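PDB 3BLX: isocitrate dehydrogenase [NAD] subunit 1 from Saccharomyces cerevisiae, which catalyses, with subunit 2 in an allosteric octamer, the NAD-dependent oxidative decarboxylation of isocitrate to 2-oxoglutarate in the mitochondrial citric acid cycle, and also binds mitochondrial mRNA leaders. Local coordinates for the interface of chains A and B and the interface of chains A and C. Numbering follows the deposited sequence. Chains: chain A/B, Isocitrate dehydrogenase [NAD] subunit 1; chain C, Isocitrate dehydrogenase [NAD] subunit 2.

Contact 1: the interface of chains A and B. Residues chain A 172, 301-303; chain B 14-15, 17, 44, 48.
B:Arg17 reaches across the boundary between two copies of subunit 1 and lies against A:His301. From CB, a chi1 of -65° sets CG anti to the carbonyl carbon and beside the imidazole of A:His301. CG packs 3.8 Å from CE1 of A:His301, and CD sits over one face of that ring, displaced toward its rim. The bend at chi3 then brings NE to the backbone carbonyl O of A:His301 in a hydrogen bond of 2.5 Å. The C=O...N angle is 158° and the donor lies in the carbonyl plane, although the oxygen is tilted somewhat from the plane of the guanidinium. CZ carries the two terminal nitrogens: NH1 makes a salt bridge at 2.7 Å to carboxylate OD1 of B:Asp48, a partner in its own chain, while NH2 comes 3.7 Å from CA of A:Gly303, where a side chain is absent. Arginine suits this place because its long apolar stem can pass the ring before its several N-H groups divide between two partners. The other carboxylate oxygen of B:Asp48, OD2, forms a salt bridge at 3.3 Å with NZ of the extended A:Lys172, weak as a hydrogen bond. The aspartate thus lies between two basic groups and is likely to offset their repulsion. The site joins the ends of helices 156-172 and 289-302 of chain A to strands 17-25 and 47-51 of chain B.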
# COMPACT_ATOMS: atom_id res chain seq x y z
N LYS A 172 11.81 25.73 13.13
CA LYS A 172 11.53 27.16 13.10
C LYS A 172 12.36 27.97 14.10
O LYS A 172 12.61 29.14 13.87
CB LYS A 172 10.05 27.39 13.38
CG LYS A 172 9.52 28.76 13.03
CD LYS A 172 8.16 28.99 13.68
CE LYS A 172 7.35 30.06 12.98
NZ LYS A 172 6.21 30.51 13.82
N HIS A 301 3.68 35.45 17.06
CA HIS A 301 2.73 34.69 16.27
C HIS A 301 1.87 35.63 15.43
O HIS A 301 1.55 35.31 14.30
CB HIS A 301 1.85 33.81 17.18
CG HIS A 301 1.12 32.74 16.44
ND1 HIS A 301 -0.22 32.85 16.10
CD2 HIS A 301 1.55 31.56 15.94
CE1 HIS A 301 -0.58 31.77 15.43
NE2 HIS A 301 0.47 30.97 15.33
N LEU A 302 1.49 36.77 15.99
CA LEU A 302 0.61 37.69 15.27
C LEU A 302 1.34 38.43 14.15
O LEU A 302 0.70 39.09 13.31
CB LEU A 302 0.01 38.70 16.24
CG LEU A 302 -1.12 38.09 17.04
CD1 LEU A 302 -1.59 39.01 18.20
CD2 LEU A 302 -2.26 37.75 16.08
N GLY A 303 2.66 38.32 14.12
CA GLY A 303 3.45 38.95 13.08
C GLY A 303 3.93 40.33 13.49
O GLY A 303 4.69 40.96 12.75
N TYR B 14 -0.28 26.01 11.75
CA TYR B 14 -0.30 26.08 13.20
C TYR B 14 -0.89 27.39 13.68
O TYR B 14 -0.45 28.47 13.28
CB TYR B 14 1.10 25.86 13.75
CG TYR B 14 1.62 24.49 13.41
CD1 TYR B 14 2.76 24.33 12.63
CD2 TYR B 14 0.95 23.36 13.84
CE1 TYR B 14 3.23 23.08 12.30
CE2 TYR B 14 1.40 22.10 13.51
CZ TYR B 14 2.54 21.96 12.74
OH TYR B 14 2.99 20.69 12.44
N GLY B 15 -1.92 27.29 14.52
CA GLY B 15 -2.50 28.46 15.15
C GLY B 15 -2.88 29.57 14.20
O GLY B 15 -2.56 30.75 14.42
N ARG B 17 -1.72 30.18 11.32
CA ARG B 17 -0.66 30.51 10.35
C ARG B 17 -0.24 29.37 9.41
O ARG B 17 0.13 28.26 9.84
CB ARG B 17 0.61 30.97 11.07
CG ARG B 17 0.47 32.25 11.83
CD ARG B 17 1.85 32.82 12.14
NE ARG B 17 1.73 34.27 12.06
CZ ARG B 17 2.04 35.00 11.00
NH1 ARG B 17 2.57 34.44 9.92
NH2 ARG B 17 1.85 36.30 11.05
N ASN B 44 0.05 42.15 6.52
CA ASN B 44 0.09 41.30 7.71
C ASN B 44 -0.71 39.99 7.55
O ASN B 44 -1.62 39.69 8.33
CB ASN B 44 -0.36 42.08 8.94
CG ASN B 44 0.33 41.60 10.21
OD1 ASN B 44 1.54 41.37 10.24
ND2 ASN B 44 -0.45 41.44 11.25
N ASP B 48 3.88 32.12 7.02
CA ASP B 48 5.30 32.01 7.30
C ASP B 48 6.02 31.32 6.14
O ASP B 48 5.67 30.22 5.75
CB ASP B 48 5.53 31.22 8.59
CG ASP B 48 5.06 31.96 9.86
OD1 ASP B 48 4.94 33.20 9.83
OD2 ASP B 48 4.81 31.28 10.88

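Contact 2: the interface of chains A and C. Residues chain A 119, 224, 245-246, 248-250; chain C 126, 225-226, 229-230.
A:Ala249 and C:Val229 meet at the centre of a helix-to-helix contact between subunit 1 and subunit 2. The methyl CB of A:Ala249 lies 3.4 Å from CG1 of C:Val229, a branch held anti to its own backbone N (chi1 169°). The same methyl also touches CG2 of C:Thr230 and, at 3.6 Å, CD2 of C:Leu226. Alanine suits this position because its short side chain lets the partner helix come close, while the branched valine spreads its two methyls over different neighbours: CG2 of C:Val229 packs 3.7 Å from CG1 of A:Val224. C:Thr230 turns its methyl to the interface and its hydroxyl OG1 back to the carbonyl O of C:Leu226, 2.9 Å away, so the polar group is satisfied within its own helix. Farther along, CG2 of C:Val225 meets CB of A:Asn245.

At the other end, the CD1 edge of the C:Tyr126 ring lies over one face of the guanidinium of A:Arg119, toward its rim, the two planes 35° apart; CZ of A:Arg119 is 3.6 Å from CD1 of C:Tyr126. The tyrosine combines this apolar surface with a polar tip, its phenolic OH donating a hydrogen bond of 3.0 Å to the carbonyl O of A:Val224 on a lone pair of that oxygen. An alanine in place of C:Tyr126 would probably leave the guanidinium without the aromatic edge that covers one of its faces and this carbonyl without its phenolic donor. In the fold, helix 237-251 of chain A packs against helix 221-230 of chain C, flanked by the end of helix 216-225 of chain A and the loops carrying A:Arg119 and C:Tyr126.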
# COMPACT_ATOMS: atom_id res chain seq x y z
N ARG A 119 20.48 27.14 41.28
CA ARG A 119 21.47 26.10 41.54
C ARG A 119 22.17 25.58 40.26
O ARG A 119 23.36 25.27 40.27
CB ARG A 119 20.79 24.98 42.33
CG ARG A 119 21.58 23.75 42.58
CD ARG A 119 21.17 23.14 43.92
NE ARG A 119 19.76 23.36 44.21
CZ ARG A 119 19.23 23.32 45.43
NH1 ARG A 119 19.99 23.09 46.51
NH2 ARG A 119 17.93 23.52 45.59
N VAL A 224 17.18 16.79 36.54
CA VAL A 224 17.54 17.52 37.74
C VAL A 224 19.04 17.49 37.98
O VAL A 224 19.56 18.28 38.76
CB VAL A 224 16.82 17.00 39.02
CG1 VAL A 224 15.33 17.17 38.90
CG2 VAL A 224 17.19 15.54 39.31
N ASN A 245 7.52 20.60 35.58
CA ASN A 245 7.72 21.14 36.89
C ASN A 245 9.15 21.06 37.30
O ASN A 245 9.63 21.88 38.07
CB ASN A 245 6.80 20.49 37.93
CG ASN A 245 5.44 21.11 37.93
OD1 ASN A 245 5.30 22.33 38.07
ND2 ASN A 245 4.42 20.30 37.74
N ILE A 246 9.87 20.06 36.80
CA ILE A 246 11.30 20.03 37.01
C ILE A 246 11.88 21.24 36.29
O ILE A 246 12.69 21.96 36.85
CB ILE A 246 11.93 18.75 36.47
CG1 ILE A 246 11.54 17.56 37.35
CG2 ILE A 246 13.44 18.88 36.48
CD1 ILE A 246 11.76 16.23 36.69
N ALA A 248 10.44 24.07 35.71
CA ALA A 248 10.13 25.31 36.37
C ALA A 248 11.07 25.49 37.58
O ALA A 248 11.64 26.55 37.78
CB ALA A 248 8.67 25.35 36.75
N ALA A 249 11.28 24.43 38.35
CA ALA A 249 12.18 24.50 39.48
C ALA A 249 13.61 24.86 39.07
O ALA A 249 14.27 25.70 39.71
CB ALA A 249 12.16 23.20 40.25
N LEU A 250 14.09 24.23 38.00
CA LEU A 250 15.40 24.52 37.41
C LEU A 250 15.69 25.99 37.13
O LEU A 250 16.83 26.42 37.34
CB LEU A 250 15.55 23.76 36.10
CG LEU A 250 16.36 22.47 36.13
CD1 LEU A 250 16.42 21.86 37.52
CD2 LEU A 250 15.77 21.53 35.11
N TYR C 126 23.12 19.05 44.62
CA TYR C 126 22.10 19.39 45.60
C TYR C 126 22.60 19.07 47.00
O TYR C 126 23.38 18.15 47.17
CB TYR C 126 20.77 18.65 45.31
CG TYR C 126 20.08 19.09 44.03
CD1 TYR C 126 19.07 20.03 44.05
CD2 TYR C 126 20.48 18.60 42.80
CE1 TYR C 126 18.46 20.47 42.87
CE2 TYR C 126 19.89 19.03 41.62
CZ TYR C 126 18.88 19.97 41.66
OH TYR C 126 18.30 20.39 40.48
N VAL C 225 6.95 17.77 42.91
CA VAL C 225 8.21 17.84 42.20
C VAL C 225 8.73 19.26 42.14
O VAL C 225 9.94 19.46 42.19
CB VAL C 225 8.32 17.06 40.83
CG1 VAL C 225 7.23 15.99 40.69
CG2 VAL C 225 8.38 17.98 39.64
N LEU C 226 7.84 20.25 42.10
CA LEU C 226 8.27 21.64 42.06
C LEU C 226 8.95 21.99 43.38
O LEU C 226 9.99 22.64 43.39
CB LEU C 226 7.08 22.55 41.85
CG LEU C 226 7.28 23.86 41.08
CD1 LEU C 226 6.53 24.91 41.81
CD2 LEU C 226 8.74 24.28 40.91
N VAL C 229 12.39 19.86 44.12
CA VAL C 229 13.55 20.26 43.34
C VAL C 229 14.08 21.64 43.72
O VAL C 229 15.30 21.87 43.65
CB VAL C 229 13.30 20.18 41.83
CG1 VAL C 229 14.46 20.88 41.03
CG2 VAL C 229 13.10 18.70 41.42
N THR C 230 13.19 22.54 44.12
CA THR C 230 13.66 23.87 44.52
C THR C 230 14.33 23.75 45.88
O THR C 230 15.33 24.39 46.14
CB THR C 230 12.56 25.00 44.49
OG1 THR C 230 11.38 24.53 45.13
CG2 THR C 230 12.21 25.43 43.05

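About 32 Å separates the centres of the C-alpha atoms of contact 1 and contact 2, which share chain A but none of its residues or helices. Chain A meets another copy of its own subunit through contact 1 and a copy of subunit 2 through contact 2. The first relies on charged and backbone polar groups, the second largely on apolar helix surfaces with a polar margin. Together they show how one subunit can join like and unlike neighbours in the octamer of four subunits of each kind, a connectivity that could carry allosteric motions between them.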